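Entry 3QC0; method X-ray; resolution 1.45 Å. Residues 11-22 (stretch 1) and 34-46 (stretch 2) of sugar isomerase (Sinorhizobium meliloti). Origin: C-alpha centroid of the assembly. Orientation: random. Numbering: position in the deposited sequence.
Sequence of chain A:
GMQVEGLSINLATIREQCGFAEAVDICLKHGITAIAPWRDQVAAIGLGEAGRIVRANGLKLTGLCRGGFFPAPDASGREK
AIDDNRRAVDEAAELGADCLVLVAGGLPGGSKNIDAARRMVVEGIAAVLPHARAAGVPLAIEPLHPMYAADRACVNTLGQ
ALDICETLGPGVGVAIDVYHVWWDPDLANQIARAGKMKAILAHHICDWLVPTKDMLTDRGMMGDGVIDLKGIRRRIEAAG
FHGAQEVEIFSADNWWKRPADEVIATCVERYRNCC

Stretch 1 (11-22) LATIREQCGFAE
Stretch 2 34-46: AIAPWRDQVAAIG

Stretch 1 opens with a 3-10 segment (11-13), passes through 15-17 with helical angles but no regular bonding, and enters a helix at Phe20 after the N-cap Gly19. Stretch 2 runs from a strand (34-36) through Pro37 and the N-cap Trp38 into a helix (39-45), which Gly46 ends with positive phi (107°). Register is set by two CA pairs: Leu11 CA lies 5.1 Å from Pro37 CA, and Phe20 CA 5.9 Å from Gln41 CA. Together the stretches bury 575 Å².

The sole direct hydrogen bond across the contact joins the backbones, Leu11 N to Ala36 O (2.9 Å, 164°). It holds Leu11 (chi1 m, chi2 t) at the strand end, where Leu11 CD2 meets Ile35 CG2 at 4.1 Å and Leu11 CD1 meets Pro37 CB at 3.9 Å.

Phe20 is the main bump. With chi1 t and chi2 -86°, its ring enters a hollow lined by Ile35, Pro37, Val42 and Ile45. Pro37 CB sits at the ring edge, 3.7 Å from Phe20 CE2, an atom that also lies 4.0 Å from Ile35 CD1 and 4.3 Å from Val42 CG2. Farther along the helix, the extended Ile45 (t, t) places CD1 4.0 Å from both Phe20 CD1 and Ala21 CB.

Gln41 (m, t, chi3 -47°) reaches back toward its own helix start, its OE1 accepting from Trp38 N at 3.0 Å while packing 3.3 Å from Leu11 CB. Gln41 NE2 donates to a water (3.0 Å) that in turn donates to Arg15 O (3.0 Å) and Cys18 O (2.7 Å). A second water bridges Phe20 N (3.0 Å) and Gln41 O (2.8 Å).

Beside this, the Trp38 ring (chi1 m, chi2 56°) approaches Ala12 obliquely, with Trp38 NE1 3.6 Å from Ala12 CB.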

# COMPACT_ATOMS: atom_id res chain seq x y z
N LEU A 11 7.10 11.66 19.53
CA LEU A 11 8.05 12.75 19.42
C LEU A 11 8.67 12.88 18.04
O LEU A 11 9.33 13.85 17.74
CB LEU A 11 9.13 12.59 20.48
CG LEU A 11 8.61 12.59 21.93
CD1 LEU A 11 9.79 12.68 22.95
CD2 LEU A 11 7.57 13.67 22.20
N ALA A 12 8.38 11.94 17.13
CA ALA A 12 8.75 12.17 15.74
C ALA A 12 8.08 13.43 15.20
O ALA A 12 8.61 14.09 14.32
CB ALA A 12 8.36 10.98 14.86
N THR A 13 6.92 13.75 15.74
CA THR A 13 6.13 14.89 15.27
C THR A 13 6.89 16.21 15.35
O THR A 13 6.70 17.09 14.50
CB THR A 13 4.81 14.96 16.04
OG1 THR A 13 4.09 13.76 15.75
CG2 THR A 13 3.92 16.15 15.65
N ILE A 14 7.79 16.32 16.34
CA ILE A 14 8.61 17.54 16.50
C ILE A 14 10.09 17.17 16.59
O ILE A 14 10.89 17.79 17.34
CB ILE A 14 8.12 18.41 17.73
CG1 ILE A 14 7.97 17.57 18.99
CG2 ILE A 14 6.78 19.14 17.38
CD1 ILE A 14 7.71 18.42 20.29
N ARG A 15 10.48 16.18 15.80
CA ARG A 15 11.82 15.62 15.91
C ARG A 15 12.91 16.54 15.39
O ARG A 15 14.05 16.42 15.83
CB ARG A 15 11.92 14.26 15.17
CG ARG A 15 11.66 14.37 13.68
CD ARG A 15 12.88 14.23 12.83
NE ARG A 15 13.52 12.94 13.01
CZ ARG A 15 14.69 12.61 12.46
NH1 ARG A 15 15.33 13.48 11.67
NH2 ARG A 15 15.22 11.41 12.69
N GLU A 16 12.59 17.44 14.47
CA GLU A 16 13.61 18.34 13.91
C GLU A 16 13.86 19.49 14.88
O GLU A 16 14.99 20.02 14.95
CB GLU A 16 13.23 18.87 12.53
CG GLU A 16 13.29 17.82 11.40
CD GLU A 16 14.71 17.32 11.12
OE1 GLU A 16 15.68 18.13 11.17
OE2 GLU A 16 14.89 16.14 10.83
N GLN A 17 12.83 19.82 15.66
CA GLN A 17 12.83 21.02 16.51
C GLN A 17 13.33 20.77 17.92
O GLN A 17 13.87 21.68 18.54
CB GLN A 17 11.41 21.57 16.62
CG GLN A 17 10.79 21.93 15.26
CD GLN A 17 9.87 20.85 14.68
OE1 GLN A 17 10.23 19.65 14.65
NE2 GLN A 17 8.69 21.27 14.23
N CYS A 18 13.14 19.56 18.42
CA CYS A 18 13.28 19.27 19.83
C CYS A 18 13.94 17.95 20.09
O CYS A 18 13.54 16.94 19.51
CB CYS A 18 11.93 19.25 20.55
SG CYS A 18 10.93 20.73 20.40
N GLY A 19 14.89 17.94 21.02
CA GLY A 19 15.31 16.70 21.63
C GLY A 19 14.32 16.32 22.71
O GLY A 19 13.31 16.99 22.91
N PHE A 20 14.63 15.26 23.44
CA PHE A 20 13.67 14.67 24.38
C PHE A 20 13.17 15.62 25.47
O PHE A 20 11.97 15.73 25.72
CB PHE A 20 14.31 13.42 25.05
CG PHE A 20 13.40 12.67 25.96
CD1 PHE A 20 13.25 13.00 27.28
CD2 PHE A 20 12.73 11.53 25.49
CE1 PHE A 20 12.39 12.29 28.10
CE2 PHE A 20 11.88 10.83 26.29
CZ PHE A 20 11.73 11.16 27.63
N ALA A 21 14.09 16.31 26.18
CA ALA A 21 13.66 17.16 27.26
C ALA A 21 12.80 18.34 26.82
O ALA A 21 11.80 18.65 27.49
CB ALA A 21 14.90 17.70 28.00
N GLU A 22 13.19 18.97 25.71
CA GLU A 22 12.41 20.11 25.20
C GLU A 22 11.06 19.65 24.68
O GLU A 22 10.06 20.33 24.88
CB GLU A 22 13.13 20.85 24.08
CG GLU A 22 12.44 22.22 23.83
CD GLU A 22 12.91 22.92 22.59
OE1 GLU A 22 13.99 22.56 22.06
OE2 GLU A 22 12.18 23.83 22.14
N ALA A 34 1.28 12.47 27.88
CA ALA A 34 1.62 11.19 27.30
C ALA A 34 2.43 11.46 26.04
O ALA A 34 2.12 12.37 25.28
CB ALA A 34 0.35 10.42 26.95
N ILE A 35 3.48 10.66 25.85
CA ILE A 35 4.41 10.79 24.75
C ILE A 35 4.72 9.39 24.21
O ILE A 35 4.46 8.38 24.87
CB ILE A 35 5.72 11.53 25.15
CG1 ILE A 35 6.46 10.81 26.30
CG2 ILE A 35 5.40 12.98 25.57
CD1 ILE A 35 7.92 11.17 26.36
N ALA A 36 5.33 9.37 23.04
CA ALA A 36 5.98 8.17 22.52
C ALA A 36 7.31 8.59 21.93
O ALA A 36 7.37 9.13 20.82
CB ALA A 36 5.09 7.47 21.48
N PRO A 37 8.40 8.42 22.70
CA PRO A 37 9.70 8.75 22.18
C PRO A 37 10.30 7.62 21.35
O PRO A 37 9.82 6.48 21.37
CB PRO A 37 10.53 8.93 23.44
CG PRO A 37 9.98 7.86 24.36
CD PRO A 37 8.48 7.82 24.04
N TRP A 38 11.36 7.98 20.63
CA TRP A 38 12.13 7.05 19.86
C TRP A 38 13.44 6.71 20.55
O TRP A 38 13.99 7.51 21.34
CB TRP A 38 12.40 7.62 18.47
CG TRP A 38 11.18 7.69 17.62
CD1 TRP A 38 10.01 8.34 17.90
CD2 TRP A 38 10.98 7.04 16.36
NE1 TRP A 38 9.11 8.14 16.88
CE2 TRP A 38 9.69 7.35 15.93
CE3 TRP A 38 11.79 6.26 15.54
CZ2 TRP A 38 9.18 6.92 14.71
CZ3 TRP A 38 11.26 5.81 14.33
CH2 TRP A 38 9.97 6.12 13.95
N ARG A 39 13.98 5.54 20.23
CA ARG A 39 15.15 5.05 20.95
C ARG A 39 16.37 5.94 20.76
O ARG A 39 17.18 6.07 21.68
CB ARG A 39 15.47 3.63 20.51
CG ARG A 39 14.37 2.64 20.96
CD ARG A 39 14.65 1.29 20.43
NE ARG A 39 15.81 0.66 21.03
CZ ARG A 39 16.47 -0.37 20.50
NH1 ARG A 39 16.12 -0.85 19.30
NH2 ARG A 39 17.46 -0.91 21.10
N ASP A 40 16.49 6.56 19.59
CA ASP A 40 17.63 7.46 19.32
C ASP A 40 17.53 8.70 20.17
O ASP A 40 18.56 9.18 20.65
CB ASP A 40 17.82 7.79 17.83
CG ASP A 40 16.60 8.41 17.16
OD1 ASP A 40 15.48 8.38 17.68
OD2 ASP A 40 16.79 8.94 16.04
N GLN A 41 16.31 9.19 20.37
CA GLN A 41 16.08 10.37 21.21
C GLN A 41 16.41 10.07 22.66
O GLN A 41 16.99 10.92 23.39
CB GLN A 41 14.64 10.84 21.11
CG GLN A 41 14.24 11.27 19.68
CD GLN A 41 12.77 11.60 19.57
OE1 GLN A 41 11.92 10.84 20.03
NE2 GLN A 41 12.45 12.75 18.91
N VAL A 42 15.99 8.89 23.13
CA VAL A 42 16.31 8.44 24.48
C VAL A 42 17.82 8.28 24.66
O VAL A 42 18.38 8.74 25.71
CB VAL A 42 15.53 7.12 24.82
CG1 VAL A 42 16.02 6.46 26.16
CG2 VAL A 42 14.00 7.41 24.81
N ALA A 43 18.49 7.71 23.66
CA ALA A 43 19.93 7.48 23.73
C ALA A 43 20.66 8.80 23.76
O ALA A 43 21.69 8.93 24.47
CB ALA A 43 20.45 6.69 22.56
N ALA A 44 20.18 9.79 23.01
CA ALA A 44 20.90 11.10 22.95
C ALA A 44 20.92 11.84 24.28
O ALA A 44 21.92 12.55 24.57
CB ALA A 44 20.30 11.99 21.89
N ILE A 45 19.84 11.72 25.07
CA ILE A 45 19.73 12.31 26.43
C ILE A 45 20.29 11.37 27.51
O ILE A 45 20.85 11.84 28.53
CB ILE A 45 18.26 12.77 26.78
CG1 ILE A 45 18.26 13.72 27.99
CG2 ILE A 45 17.31 11.62 27.09
CD1 ILE A 45 16.91 14.30 28.30
N GLY A 46 20.14 10.07 27.28
CA GLY A 46 20.53 9.03 28.20
C GLY A 46 19.31 8.38 28.83
O GLY A 46 18.41 9.06 29.29
O HOH W 1 14.56 14.74 18.26
O HOH W 2 16.90 13.61 22.52